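Local coordinates for Anapc5 protein (Xenopus laevis, PDB 5BPZ) that is a subunit (Apc5) of the anaphase-promoting complex, the large ubiquitin ligase that controls progression through the cell cycle, at residues Val39-Met44 / Pro64-Pro69; Arg56-Gln61 / Glu82-Val87; Lys75-Val80 / Ser89-Arg94; Lys104-Phe109 / Ser147-Leu152. One frame throughout, in Å; residues are numbered along the deposited sequence.

Contact 1. Residues Val39-Met44 / Pro64-Pro69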
loop_
_atom_site.group_PDB
_atom_site.type_symbol
_atom_site.label_atom_id
_atom_site.label_comp_id
_atom_site.label_asym_id
_atom_site.label_seq_id
_atom_site.Cartn_x
_atom_site.Cartn_y
_atom_site.Cartn_z
ATOM N N VAL A 39 0.362 -1.997 -0.458
ATOM C CA VAL A 39 -0.833 -2.865 -0.411
ATOM C C VAL A 39 -1.397 -2.965 -1.846
ATOM O O VAL A 39 -1.704 -4.065 -2.309
ATOM C CB VAL A 39 -1.897 -2.322 0.593
ATOM C CG1 VAL A 39 -3.260 -2.978 0.384
ATOM C CG2 VAL A 39 -1.434 -2.489 2.043
ATOM N N LEU A 40 -1.504 -1.818 -2.544
ATOM C CA LEU A 40 -1.972 -1.779 -3.920
ATOM C C LEU A 40 -1.055 -2.590 -4.850
ATOM O O LEU A 40 -1.558 -3.380 -5.654
ATOM C CB LEU A 40 -2.136 -0.336 -4.406
ATOM C CG LEU A 40 -2.354 -0.123 -5.905
ATOM C CD1 LEU A 40 -3.674 -0.722 -6.371
ATOM C CD2 LEU A 40 -2.283 1.333 -6.245
ATOM N N LEU A 41 0.270 -2.425 -4.713
ATOM C CA LEU A 41 1.223 -3.172 -5.534
ATOM C C LEU A 41 1.104 -4.664 -5.264
ATOM O O LEU A 41 1.064 -5.450 -6.207
ATOM C CB LEU A 41 2.662 -2.679 -5.327
ATOM C CG LEU A 41 2.983 -1.299 -5.913
ATOM C CD1 LEU A 41 4.292 -0.750 -5.319
ATOM C CD2 LEU A 41 3.049 -1.345 -7.441
ATOM N N SER A 42 0.939 -5.042 -3.991
ATOM C CA SER A 42 0.764 -6.439 -3.591
ATOM C C SER A 42 -0.526 -7.036 -4.187
ATOM O O SER A 42 -0.476 -8.109 -4.799
ATOM C CB SER A 42 0.763 -6.559 -2.075
ATOM O OG SER A 42 0.598 -7.906 -1.672
ATOM N N GLU A 43 -1.666 -6.319 -4.029
ATOM C CA GLU A 43 -2.970 -6.730 -4.540
ATOM C C GLU A 43 -3.005 -6.807 -6.057
ATOM O O GLU A 43 -3.695 -7.667 -6.607
ATOM C CB GLU A 43 -4.098 -5.837 -3.998
ATOM C CG GLU A 43 -4.368 -6.035 -2.506
ATOM C CD GLU A 43 -4.537 -7.474 -2.053
ATOM O OE1 GLU A 43 -5.382 -8.189 -2.641
ATOM O OE2 GLU A 43 -3.793 -7.898 -1.137
ATOM N N MET A 44 -2.239 -5.943 -6.732
ATOM C CA MET A 44 -2.163 -5.957 -8.190
ATOM C C MET A 44 -1.471 -7.227 -8.690
ATOM O O MET A 44 -1.943 -7.827 -9.648
ATOM C CB MET A 44 -1.445 -4.712 -8.718
ATOM C CG MET A 44 -2.363 -3.532 -8.895
ATOM S SD MET A 44 -1.441 -1.988 -9.110
ATOM C CE MET A 44 -1.029 -2.125 -10.870
ATOM N N PRO A 64 2.688 7.105 -11.427
ATOM C CA PRO A 64 2.600 8.415 -10.734
ATOM C C PRO A 64 2.259 8.371 -9.233
ATOM O O PRO A 64 2.559 9.330 -8.531
ATOM C CB PRO A 64 1.516 9.158 -11.522
ATOM C CG PRO A 64 1.503 8.502 -12.859
ATOM C CD PRO A 64 1.751 7.064 -12.570
ATOM N N LEU A 65 1.631 7.281 -8.747
ATOM C CA LEU A 65 1.281 7.088 -7.337
ATOM C C LEU A 65 2.530 6.836 -6.473
ATOM O O LEU A 65 2.550 7.190 -5.294
ATOM C CB LEU A 65 0.293 5.927 -7.161
ATOM C CG LEU A 65 -1.119 6.112 -7.734
ATOM C CD1 LEU A 65 -1.944 4.843 -7.561
ATOM C CD2 LEU A 65 -1.852 7.307 -7.089
ATOM N N LEU A 66 3.559 6.221 -7.074
ATOM C CA LEU A 66 4.823 5.871 -6.437
ATOM C C LEU A 66 5.742 7.088 -6.373
ATOM O O LEU A 66 6.555 7.212 -5.456
ATOM C CB LEU A 66 5.500 4.759 -7.261
ATOM C CG LEU A 66 5.119 3.298 -6.979
ATOM C CD1 LEU A 66 3.675 2.978 -7.376
ATOM C CD2 LEU A 66 6.012 2.375 -7.759
ATOM N N GLN A 67 5.595 7.985 -7.351
ATOM C CA GLN A 67 6.403 9.188 -7.533
ATOM C C GLN A 67 5.786 10.478 -6.963
ATOM O O GLN A 67 6.519 11.412 -6.641
ATOM C CB GLN A 67 6.719 9.365 -9.033
ATOM C CG GLN A 67 7.505 8.197 -9.634
ATOM C CD GLN A 67 7.572 8.253 -11.139
ATOM O OE1 GLN A 67 6.804 7.587 -11.844
ATOM N NE2 GLN A 67 8.515 9.024 -11.667
ATOM N N GLY A 68 4.462 10.521 -6.867
ATOM C CA GLY A 68 3.723 11.700 -6.427
ATOM C C GLY A 68 3.690 11.972 -4.935
ATOM O O GLY A 68 4.282 11.226 -4.146
ATOM N N PRO A 69 2.994 13.056 -4.517
ATOM C CA PRO A 69 2.905 13.351 -3.075
ATOM C C PRO A 69 1.832 12.507 -2.391
ATOM O O PRO A 69 1.042 11.850 -3.068
ATOM C CB PRO A 69 2.584 14.848 -3.028
ATOM C CG PRO A 69 2.025 15.187 -4.374
ATOM C CD PRO A 69 2.219 14.026 -5.318
#

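Contact 2. Residues Arg56-Gln61 / Glu82-Val87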
loop_
_atom_site.group_PDB
_atom_site.type_symbol
_atom_site.label_atom_id
_atom_site.label_comp_id
_atom_site.label_asym_id
_atom_site.label_seq_id
_atom_site.Cartn_x
_atom_site.Cartn_y
_atom_site.Cartn_z
ATOM N N ARG A 56 1.082 -6.038 -16.266
ATOM C CA ARG A 56 2.252 -5.273 -16.681
ATOM C C ARG A 56 1.846 -3.885 -17.182
ATOM O O ARG A 56 2.508 -2.901 -16.844
ATOM C CB ARG A 56 3.119 -6.069 -17.674
ATOM C CG ARG A 56 3.719 -7.326 -17.007
ATOM C CD ARG A 56 4.984 -7.871 -17.641
ATOM N NE ARG A 56 4.742 -8.353 -18.996
ATOM C CZ ARG A 56 4.837 -9.619 -19.387
ATOM N NH1 ARG A 56 5.207 -10.564 -18.530
ATOM N NH2 ARG A 56 4.585 -9.948 -20.644
ATOM N N ARG A 57 0.700 -3.804 -17.903
ATOM C CA ARG A 57 0.129 -2.553 -18.411
ATOM C C ARG A 57 -0.323 -1.702 -17.228
ATOM O O ARG A 57 0.005 -0.523 -17.173
ATOM C CB ARG A 57 -1.069 -2.817 -19.342
ATOM C CG ARG A 57 -0.728 -3.512 -20.653
ATOM C CD ARG A 57 -1.923 -3.554 -21.595
ATOM N NE ARG A 57 -1.611 -4.282 -22.828
ATOM C CZ ARG A 57 -2.286 -5.338 -23.276
ATOM N NH1 ARG A 57 -3.334 -5.798 -22.605
ATOM N NH2 ARG A 57 -1.917 -5.940 -24.397
ATOM N N LEU A 58 -1.047 -2.309 -16.268
ATOM C CA LEU A 58 -1.542 -1.620 -15.077
ATOM C C LEU A 58 -0.433 -1.076 -14.176
ATOM O O LEU A 58 -0.605 0.004 -13.610
ATOM C CB LEU A 58 -2.519 -2.493 -14.290
ATOM C CG LEU A 58 -3.899 -2.667 -14.912
ATOM C CD1 LEU A 58 -4.730 -3.590 -14.088
ATOM C CD2 LEU A 58 -4.621 -1.332 -15.079
ATOM N N ASN A 59 0.712 -1.791 -14.076
ATOM C CA ASN A 59 1.879 -1.351 -13.304
ATOM C C ASN A 59 2.489 -0.076 -13.892
ATOM O O ASN A 59 3.087 0.701 -13.146
ATOM C CB ASN A 59 2.945 -2.453 -13.205
ATOM C CG ASN A 59 2.706 -3.463 -12.104
ATOM O OD1 ASN A 59 2.670 -4.675 -12.348
ATOM N ND2 ASN A 59 2.558 -3.001 -10.864
ATOM N N LYS A 60 2.337 0.141 -15.225
ATOM C CA LYS A 60 2.814 1.346 -15.910
ATOM C C LYS A 60 1.874 2.519 -15.566
ATOM O O LYS A 60 2.338 3.627 -15.300
ATOM C CB LYS A 60 2.843 1.149 -17.443
ATOM C CG LYS A 60 3.783 0.057 -17.948
ATOM C CD LYS A 60 3.542 -0.225 -19.432
ATOM C CE LYS A 60 4.225 -1.481 -19.928
ATOM N NZ LYS A 60 5.674 -1.269 -20.190
ATOM N N GLN A 61 0.556 2.266 -15.588
ATOM C CA GLN A 61 -0.487 3.252 -15.312
ATOM C C GLN A 61 -0.427 3.772 -13.863
ATOM O O GLN A 61 -0.771 4.930 -13.614
ATOM C CB GLN A 61 -1.869 2.638 -15.638
ATOM C CG GLN A 61 -3.046 3.617 -15.629
ATOM C CD GLN A 61 -4.273 3.082 -16.331
ATOM O OE1 GLN A 61 -4.710 1.945 -16.115
ATOM N NE2 GLN A 61 -4.874 3.904 -17.181
ATOM N N GLU A 82 -10.983 3.521 -10.663
ATOM C CA GLU A 82 -11.019 3.892 -12.076
ATOM C C GLU A 82 -10.269 2.940 -13.003
ATOM O O GLU A 82 -10.774 2.655 -14.084
ATOM C CB GLU A 82 -10.511 5.320 -12.280
ATOM C CG GLU A 82 -11.552 6.385 -11.986
ATOM C CD GLU A 82 -11.261 7.750 -12.579
ATOM O OE1 GLU A 82 -10.090 8.016 -12.939
ATOM O OE2 GLU A 82 -12.209 8.562 -12.668
ATOM N N CYS A 83 -9.066 2.481 -12.615
ATOM C CA CYS A 83 -8.251 1.622 -13.478
ATOM C C CYS A 83 -8.256 0.134 -13.096
ATOM O O CYS A 83 -8.156 -0.705 -13.988
ATOM C CB CYS A 83 -6.829 2.156 -13.592
ATOM S SG CYS A 83 -6.059 2.568 -12.011
ATOM N N CYS A 84 -8.338 -0.188 -11.791
ATOM C CA CYS A 84 -8.372 -1.562 -11.277
ATOM C C CYS A 84 -9.649 -1.715 -10.407
ATOM O O CYS A 84 -9.543 -1.709 -9.178
ATOM C CB CYS A 84 -7.113 -1.871 -10.468
ATOM S SG CYS A 84 -5.548 -1.407 -11.258
ATOM N N PRO A 85 -10.866 -1.797 -10.993
ATOM C CA PRO A 85 -12.084 -1.865 -10.154
ATOM C C PRO A 85 -12.153 -3.028 -9.160
ATOM O O PRO A 85 -12.732 -2.861 -8.087
ATOM C CB PRO A 85 -13.222 -1.920 -11.176
ATOM C CG PRO A 85 -12.640 -1.390 -12.436
ATOM C CD PRO A 85 -11.212 -1.818 -12.429
ATOM N N ASN A 86 -11.524 -4.175 -9.499
ATOM C CA ASN A 86 -11.456 -5.375 -8.657
ATOM C C ASN A 86 -10.678 -5.105 -7.360
ATOM O O ASN A 86 -11.260 -5.170 -6.270
ATOM C CB ASN A 86 -10.782 -6.552 -9.399
ATOM C CG ASN A 86 -11.253 -6.845 -10.808
ATOM O OD1 ASN A 86 -12.421 -7.165 -11.052
ATOM N ND2 ASN A 86 -10.317 -6.860 -11.749
ATOM N N VAL A 87 -9.379 -4.755 -7.494
ATOM C CA VAL A 87 -8.433 -4.588 -6.389
ATOM C C VAL A 87 -8.735 -3.387 -5.478
ATOM O O VAL A 87 -8.276 -3.419 -4.348
ATOM C CB VAL A 87 -6.924 -4.606 -6.809
ATOM C CG1 VAL A 87 -6.598 -5.780 -7.722
ATOM C CG2 VAL A 87 -6.467 -3.296 -7.420
#

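Contact 3. Residues Lys75-Val80 / Ser89-Arg94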
loop_
_atom_site.group_PDB
_atom_site.type_symbol
_atom_site.label_atom_id
_atom_site.label_comp_id
_atom_site.label_asym_id
_atom_site.label_seq_id
_atom_site.Cartn_x
_atom_site.Cartn_y
_atom_site.Cartn_z
ATOM N N LYS A 75 -9.030 9.408 -1.647
ATOM C CA LYS A 75 -8.578 9.776 -2.989
ATOM C C LYS A 75 -7.870 8.619 -3.677
ATOM O O LYS A 75 -8.123 8.366 -4.855
ATOM C CB LYS A 75 -7.694 11.026 -2.973
ATOM C CG LYS A 75 -7.685 11.738 -4.323
ATOM C CD LYS A 75 -6.811 12.980 -4.309
ATOM C CE LYS A 75 -6.174 13.244 -5.648
ATOM N NZ LYS A 75 -4.935 14.058 -5.509
ATOM N N LEU A 76 -7.002 7.911 -2.943
ATOM C CA LEU A 76 -6.278 6.763 -3.479
ATOM C C LEU A 76 -7.237 5.677 -3.948
ATOM O O LEU A 76 -7.077 5.194 -5.062
ATOM C CB LEU A 76 -5.281 6.203 -2.455
ATOM C CG LEU A 76 -4.523 4.941 -2.874
ATOM C CD1 LEU A 76 -3.656 5.192 -4.124
ATOM C CD2 LEU A 76 -3.676 4.430 -1.744
ATOM N N ILE A 77 -8.254 5.338 -3.139
ATOM C CA ILE A 77 -9.259 4.318 -3.495
ATOM C C ILE A 77 -10.048 4.744 -4.737
ATOM O O ILE A 77 -10.330 3.901 -5.588
ATOM C CB ILE A 77 -10.168 3.946 -2.266
ATOM C CG1 ILE A 77 -9.334 3.375 -1.064
ATOM C CG2 ILE A 77 -11.338 3.009 -2.643
ATOM C CD1 ILE A 77 -8.321 2.205 -1.366
ATOM N N LYS A 78 -10.381 6.051 -4.852
ATOM C CA LYS A 78 -11.111 6.583 -6.010
ATOM C C LYS A 78 -10.295 6.398 -7.290
ATOM O O LYS A 78 -10.826 5.911 -8.276
ATOM C CB LYS A 78 -11.514 8.049 -5.796
ATOM C CG LYS A 78 -12.736 8.206 -4.901
ATOM C CD LYS A 78 -13.067 9.666 -4.631
ATOM C CE LYS A 78 -14.447 9.839 -4.038
ATOM N NZ LYS A 78 -14.511 9.397 -2.620
ATOM N N ILE A 79 -8.986 6.668 -7.230
ATOM C CA ILE A 79 -8.061 6.472 -8.353
ATOM C C ILE A 79 -7.985 4.987 -8.749
ATOM O O ILE A 79 -8.114 4.670 -9.931
ATOM C CB ILE A 79 -6.665 7.085 -8.046
ATOM C CG1 ILE A 79 -6.768 8.621 -7.907
ATOM C CG2 ILE A 79 -5.650 6.695 -9.129
ATOM C CD1 ILE A 79 -5.593 9.305 -7.273
ATOM N N VAL A 80 -7.792 4.088 -7.763
ATOM C CA VAL A 80 -7.692 2.634 -7.967
ATOM C C VAL A 80 -8.994 2.068 -8.573
ATOM O O VAL A 80 -8.922 1.197 -9.430
ATOM C CB VAL A 80 -7.259 1.880 -6.673
ATOM C CG1 VAL A 80 -7.142 0.377 -6.917
ATOM C CG2 VAL A 80 -5.937 2.421 -6.136
ATOM N N SER A 89 -11.347 -2.482 -3.696
ATOM C CA SER A 89 -11.980 -2.968 -2.472
ATOM C C SER A 89 -11.012 -3.797 -1.659
ATOM O O SER A 89 -10.971 -3.651 -0.441
ATOM C CB SER A 89 -13.236 -3.780 -2.792
ATOM O OG SER A 89 -14.261 -2.959 -3.326
ATOM N N SER A 90 -10.234 -4.666 -2.323
ATOM C CA SER A 90 -9.260 -5.544 -1.683
ATOM C C SER A 90 -8.185 -4.734 -0.981
ATOM O O SER A 90 -7.738 -5.119 0.099
ATOM C CB SER A 90 -8.628 -6.483 -2.705
ATOM O OG SER A 90 -9.620 -7.245 -3.371
ATOM N N VAL A 91 -7.770 -3.622 -1.597
ATOM C CA VAL A 91 -6.780 -2.688 -1.060
ATOM C C VAL A 91 -7.380 -2.041 0.193
ATOM O O VAL A 91 -6.752 -2.068 1.254
ATOM C CB VAL A 91 -6.356 -1.632 -2.120
ATOM C CG1 VAL A 91 -5.574 -0.483 -1.492
ATOM C CG2 VAL A 91 -5.549 -2.275 -3.237
ATOM N N HIS A 92 -8.612 -1.503 0.060
ATOM C CA HIS A 92 -9.355 -0.834 1.127
ATOM C C HIS A 92 -9.546 -1.715 2.374
ATOM O O HIS A 92 -9.238 -1.268 3.483
ATOM C CB HIS A 92 -10.692 -0.287 0.594
ATOM C CG HIS A 92 -11.508 0.420 1.628
ATOM N ND1 HIS A 92 -11.167 1.681 2.078
ATOM C CD2 HIS A 92 -12.607 -0.002 2.296
ATOM C CE1 HIS A 92 -12.077 1.992 2.987
ATOM N NE2 HIS A 92 -12.955 1.008 3.162
ATOM N N ILE A 93 -10.003 -2.972 2.182
ATOM C CA ILE A 93 -10.248 -3.937 3.266
ATOM C C ILE A 93 -8.931 -4.422 3.896
ATOM O O ILE A 93 -8.913 -4.708 5.091
ATOM C CB ILE A 93 -11.187 -5.123 2.828
ATOM C CG1 ILE A 93 -12.515 -4.639 2.169
ATOM C CG2 ILE A 93 -11.469 -6.117 3.968
ATOM C CD1 ILE A 93 -13.556 -3.909 3.069
ATOM N N ARG A 94 -7.843 -4.519 3.112
ATOM C CA ARG A 94 -6.547 -4.950 3.652
ATOM C C ARG A 94 -6.016 -3.914 4.659
ATOM O O ARG A 94 -5.499 -4.300 5.707
ATOM C CB ARG A 94 -5.526 -5.215 2.533
ATOM C CG ARG A 94 -4.138 -5.596 3.041
ATOM C CD ARG A 94 -3.827 -7.062 2.841
ATOM N NE ARG A 94 -3.135 -7.273 1.575
ATOM C CZ ARG A 94 -1.911 -7.776 1.460
ATOM N NH1 ARG A 94 -1.243 -8.170 2.537
ATOM N NH2 ARG A 94 -1.356 -7.913 0.267
#

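Contact 4. Residues Lys104-Phe109 / Ser147-Leu152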
loop_
_atom_site.group_PDB
_atom_site.type_symbol
_atom_site.label_atom_id
_atom_site.label_comp_id
_atom_site.label_asym_id
_atom_site.label_seq_id
_atom_site.Cartn_x
_atom_site.Cartn_y
_atom_site.Cartn_z
ATOM N N LYS A 104 1.562 -5.834 15.198
ATOM C CA LYS A 104 2.079 -7.055 14.558
ATOM C C LYS A 104 1.559 -7.265 13.126
ATOM O O LYS A 104 2.288 -7.800 12.294
ATOM C CB LYS A 104 1.822 -8.307 15.426
ATOM C CG LYS A 104 0.349 -8.608 15.723
ATOM C CD LYS A 104 0.165 -9.940 16.439
ATOM C CE LYS A 104 -1.286 -10.245 16.731
ATOM N NZ LYS A 104 -2.016 -10.716 15.523
ATOM N N ASP A 105 0.308 -6.832 12.848
ATOM C CA ASP A 105 -0.329 -6.964 11.538
ATOM C C ASP A 105 0.335 -6.097 10.475
ATOM O O ASP A 105 0.398 -6.510 9.317
ATOM C CB ASP A 105 -1.842 -6.719 11.629
ATOM C CG ASP A 105 -2.555 -7.772 12.459
ATOM O OD1 ASP A 105 -2.443 -8.974 12.122
ATOM O OD2 ASP A 105 -3.210 -7.399 13.451
ATOM N N MET A 106 0.868 -4.920 10.878
ATOM C CA MET A 106 1.603 -4.026 9.985
ATOM C C MET A 106 2.992 -4.620 9.724
ATOM O O MET A 106 3.424 -4.650 8.577
ATOM C CB MET A 106 1.699 -2.604 10.571
ATOM C CG MET A 106 2.258 -1.579 9.584
ATOM S SD MET A 106 2.589 0.064 10.269
ATOM C CE MET A 106 3.970 -0.328 11.425
ATOM N N GLU A 107 3.661 -5.135 10.784
ATOM C CA GLU A 107 4.984 -5.780 10.732
ATOM C C GLU A 107 4.950 -7.042 9.859
ATOM O O GLU A 107 5.894 -7.290 9.104
ATOM C CB GLU A 107 5.481 -6.136 12.148
ATOM C CG GLU A 107 5.513 -4.968 13.123
ATOM C CD GLU A 107 5.989 -5.310 14.520
ATOM O OE1 GLU A 107 5.371 -6.187 15.166
ATOM O OE2 GLU A 107 6.960 -4.671 14.985
ATOM N N GLN A 108 3.860 -7.831 9.965
ATOM C CA GLN A 108 3.639 -9.052 9.188
ATOM C C GLN A 108 3.418 -8.719 7.708
ATOM O O GLN A 108 3.822 -9.501 6.854
ATOM C CB GLN A 108 2.457 -9.849 9.753
ATOM C CG GLN A 108 2.366 -11.287 9.243
ATOM C CD GLN A 108 1.118 -11.992 9.717
ATOM O OE1 GLN A 108 0.150 -11.371 10.177
ATOM N NE2 GLN A 108 1.109 -13.312 9.598
ATOM N N PHE A 109 2.783 -7.566 7.407
ATOM C CA PHE A 109 2.577 -7.125 6.022
ATOM C C PHE A 109 3.936 -6.847 5.367
ATOM O O PHE A 109 4.155 -7.248 4.224
ATOM C CB PHE A 109 1.653 -5.888 5.926
ATOM C CG PHE A 109 1.688 -5.224 4.558
ATOM C CD1 PHE A 109 1.109 -5.839 3.452
ATOM C CD2 PHE A 109 2.366 -4.025 4.366
ATOM C CE1 PHE A 109 1.186 -5.254 2.184
ATOM C CE2 PHE A 109 2.436 -3.437 3.097
ATOM C CZ PHE A 109 1.847 -4.058 2.015
ATOM N N SER A 147 10.015 3.357 18.407
ATOM C CA SER A 147 9.185 4.549 18.627
ATOM C C SER A 147 8.558 4.969 17.297
ATOM O O SER A 147 7.341 5.109 17.220
ATOM C CB SER A 147 10.037 5.696 19.170
ATOM O OG SER A 147 9.360 6.941 19.107
ATOM N N GLN A 148 9.401 5.110 16.247
ATOM C CA GLN A 148 9.008 5.506 14.897
ATOM C C GLN A 148 8.049 4.501 14.242
ATOM O O GLN A 148 7.112 4.924 13.553
ATOM C CB GLN A 148 10.245 5.773 14.029
ATOM C CG GLN A 148 11.032 7.028 14.418
ATOM C CD GLN A 148 12.134 7.355 13.432
ATOM O OE1 GLN A 148 13.087 6.594 13.238
ATOM N NE2 GLN A 148 12.040 8.515 12.800
ATOM N N VAL A 149 8.254 3.180 14.495
ATOM C CA VAL A 149 7.390 2.103 13.978
ATOM C C VAL A 149 6.020 2.147 14.659
ATOM O O VAL A 149 4.997 2.019 13.978
ATOM C CB VAL A 149 8.073 0.706 14.032
ATOM C CG1 VAL A 149 7.065 -0.435 14.170
ATOM C CG2 VAL A 149 8.940 0.486 12.806
ATOM N N TYR A 150 6.002 2.354 15.994
ATOM C CA TYR A 150 4.764 2.457 16.772
ATOM C C TYR A 150 3.963 3.681 16.311
ATOM O O TYR A 150 2.758 3.561 16.084
ATOM C CB TYR A 150 5.043 2.498 18.288
ATOM C CG TYR A 150 3.791 2.322 19.126
ATOM C CD1 TYR A 150 3.311 1.054 19.440
ATOM C CD2 TYR A 150 3.065 3.423 19.573
ATOM C CE1 TYR A 150 2.147 0.883 20.190
ATOM C CE2 TYR A 150 1.897 3.267 20.320
ATOM C CZ TYR A 150 1.443 1.993 20.630
ATOM O OH TYR A 150 0.298 1.829 21.374
ATOM N N LYS A 151 4.642 4.840 16.124
ATOM C CA LYS A 151 4.010 6.080 15.646
ATOM C C LYS A 151 3.541 5.936 14.190
ATOM O O LYS A 151 2.613 6.633 13.779
ATOM C CB LYS A 151 4.930 7.316 15.815
ATOM C CG LYS A 151 5.400 7.619 17.246
ATOM C CD LYS A 151 4.282 8.037 18.193
ATOM C CE LYS A 151 4.727 7.974 19.634
ATOM N NZ LYS A 151 3.593 8.204 20.567
ATOM N N LEU A 152 4.151 5.001 13.427
ATOM C CA LEU A 152 3.742 4.722 12.051
ATOM C C LEU A 152 2.425 3.940 12.040
ATOM O O LEU A 152 1.531 4.261 11.249
ATOM C CB LEU A 152 4.843 3.983 11.272
ATOM C CG LEU A 152 4.516 3.557 9.832
ATOM C CD1 LEU A 152 4.236 4.767 8.930
ATOM C CD2 LEU A 152 5.612 2.670 9.275
#

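Contact 1. Residues Val39-Met44 / Pro64-Pro69
Leu40 on Leu65 and Leu41 on Leu66 make this contact entirely from branched aliphatic groups; no ring, amide or carboxylate of either segment lies between them, so there is no face or edge to assign across it. Flat groups border the seam from outside: the ring of Phe133 on helix 129-142 touches both Leu41 and Leu66, as does Val130, and the amide of Asn59 lies against Leu41.

In the first pair, Leu40 CD2 meets Leu65 CD1 at 3.8 Å, a normal methyl-to-methyl distance. The two side chains cross at about a right angle, and a single methyl of each does the touching. Leu40 reaches across because its CG stands anti to the backbone N (chi1 168°), whereas in Leu65 CG lies beside the backbone N (chi1 -67°).

The second pair is looser. Leu66 CD1 sits 4.3 Å from Leu41 CD1 and 4.4 Å from Leu41 CD2, so one methyl faces the fork of the opposing leucine. The backbones stay well apart, with the CA atoms of Leu40 and Leu65 separated by 10.0 Å. Only 126 Å² is buried between the segments, and no hydrogen bond spans them.

Helix 52-67 is near its end here. It is kinked at Pro64 and Leu65, whose N atoms lack bonds to the preceding turn, and Gly68 is the first residue to leave helical geometry; Tyr33 OH bonds to Leu65 O. Helices 32-46 and 52-67 follow each other in sequence and run in roughly opposite directions, and their leucine seam is that of a helical hairpin within an all-helical domain.

Contact 2. Residues Arg56-Gln61 / Glu82-Val87
Leu58 and Gln61, three residues apart on one side of helix 52-67, face Cys83 and Cys84 at the turn where helix 73-83 gives way to the weakly bonded start of helix 85-99. The arrangement is thus the flank of one helix packed against the tight turn between two consecutive helices of an all-helical domain. The closest CA atoms, those of Leu58 and Cys83, are 7.6 Å apart, and Cys84, with psi at 74°, is the residue that breaks from helical geometry.

Apolar packing comes first. Both methyls of Leu58 close on one sulfur: CD1 lies 3.7 Å from Cys84 SG and CD2 3.9 Å from the same atom, so the thiol faces the fork of the leucine. In Leu58 CG stands anti to the carbonyl carbon (chi1 -73°), which directs the fork at the turn. Outside the two segments, Met44 of helix 32-46 and Ile50 also touch Leu58.

Contacts between polar and apolar atoms form the second group. Leu58 CD2 rests 3.8 Å from the backbone O of Cys83, close to the carboxyl end of helix 73-83. Gln61, extended and at the exposed border of the contact, brings its amide over the beta carbon of Cys83, with OE1 3.3 Å from CB. This is a close touch rather than a hydrogen bond, and no hydrogen bond of any kind joins the segments.

The two cysteines are successive, yet they are not joined to each other: Cys83 SG and Cys84 SG stand 4.1 Å apart, about twice the length of a disulfide bond.

Contact 3. Residues Lys75-Val80 / Ser89-Arg94
Ile77 and His92 mark the closest backbone approach, their CA atoms 6.9 Å apart, where helix 73-83 meets helix 85-99 with 183 Å² buried between the segments. These consecutive helices, joined by a very short turn, run nearly crosswise here and form a sharp bend of the all-helical domain. Ile77 is central to the interface. Its CD1 touches Val91 CG1 at 3.8 Å; the two side chains run alongside each other, pointing in opposite senses. The same CD1 lies 4.0 Å from His92 CB, with the histidine side chain crossing that of Ile77 at about a right angle. With chi1 -60° and chi2 -51°, CD1 is placed where it touches two successive residues. One bond nearer the backbone, Ile77 CG1 approaches the His92 ring obliquely. That ring also meets Phe160, their planes inclined by about 50°.

The buried side of the contact continues toward helix 32-46, whose Leu40 touches Val80 and whose Val39 touches Arg94.

Chemically the joint between Ile77 and its two neighbours is mainly apolar packing; no hydrogen bond crosses it, so the fit probably depends on the shape of the isoleucine rather than on directional bonds.

Contact 4. Residues Lys104-Phe109 / Ser147-Leu152
A steep helix crossing, led by Met106 against Val149 and Leu152, joins helix 103-114 to helix 146-164: the local axes make an angle of 103° and come no nearer than 10.8 Å. Met106 spans much of that separation. Its CG leaves anti to the backbone N, and the chain then bends at its end (chi3 67°), which lays SD and CE against the opposing helix. SD sits 4.0 Å from Leu152 CG, with the two side chains crossing at about a right angle. CE lies between the two partners, 4.0 Å from Leu152 CD2 and 4.1 Å from Val149 CG1, and it also rests 3.6 Å from the backbone O of Val149. With an alanine here, Val149 and Leu152 would probably lose their main partner on helix 103-114, opening a gap between the helices.

Glu107 adds a marginal contact, OE2 to Val149 CG1 at 4.3 Å. Ile35 of helix 32-46 touches both Met106 and Leu152, while Tyr141 of helix 129-142 touches Glu107 and Val149. The arrangement is that of a near-perpendicular helix packing, through which helix 146-164, the last of this N-terminal domain, is set across the all-helical bundle.

From the N terminus, contact 1 closes a 19-residue loop between helix 32-46 and helix 52-67. Before it closes, contact 2 has opened on helix 52-67; it returns at the turn 82-87, so the two cross. Contact 3 crosses contact 2 in turn, opening on helix 73-83 and closing on helix 85-99. Contact 4 follows in series, spanning 37 residues to bring in helix 146-164. None of the four nests inside another. The Glu43-Arg94 salt bridge joins contacts 1 and 3, and Phe109 of segment 104-109 packs on Val39 and Arg94, joining contact 4 to both. Contacts 2 and 4 lie on opposite sides of the chain's centre, their own centres about 27 Å apart.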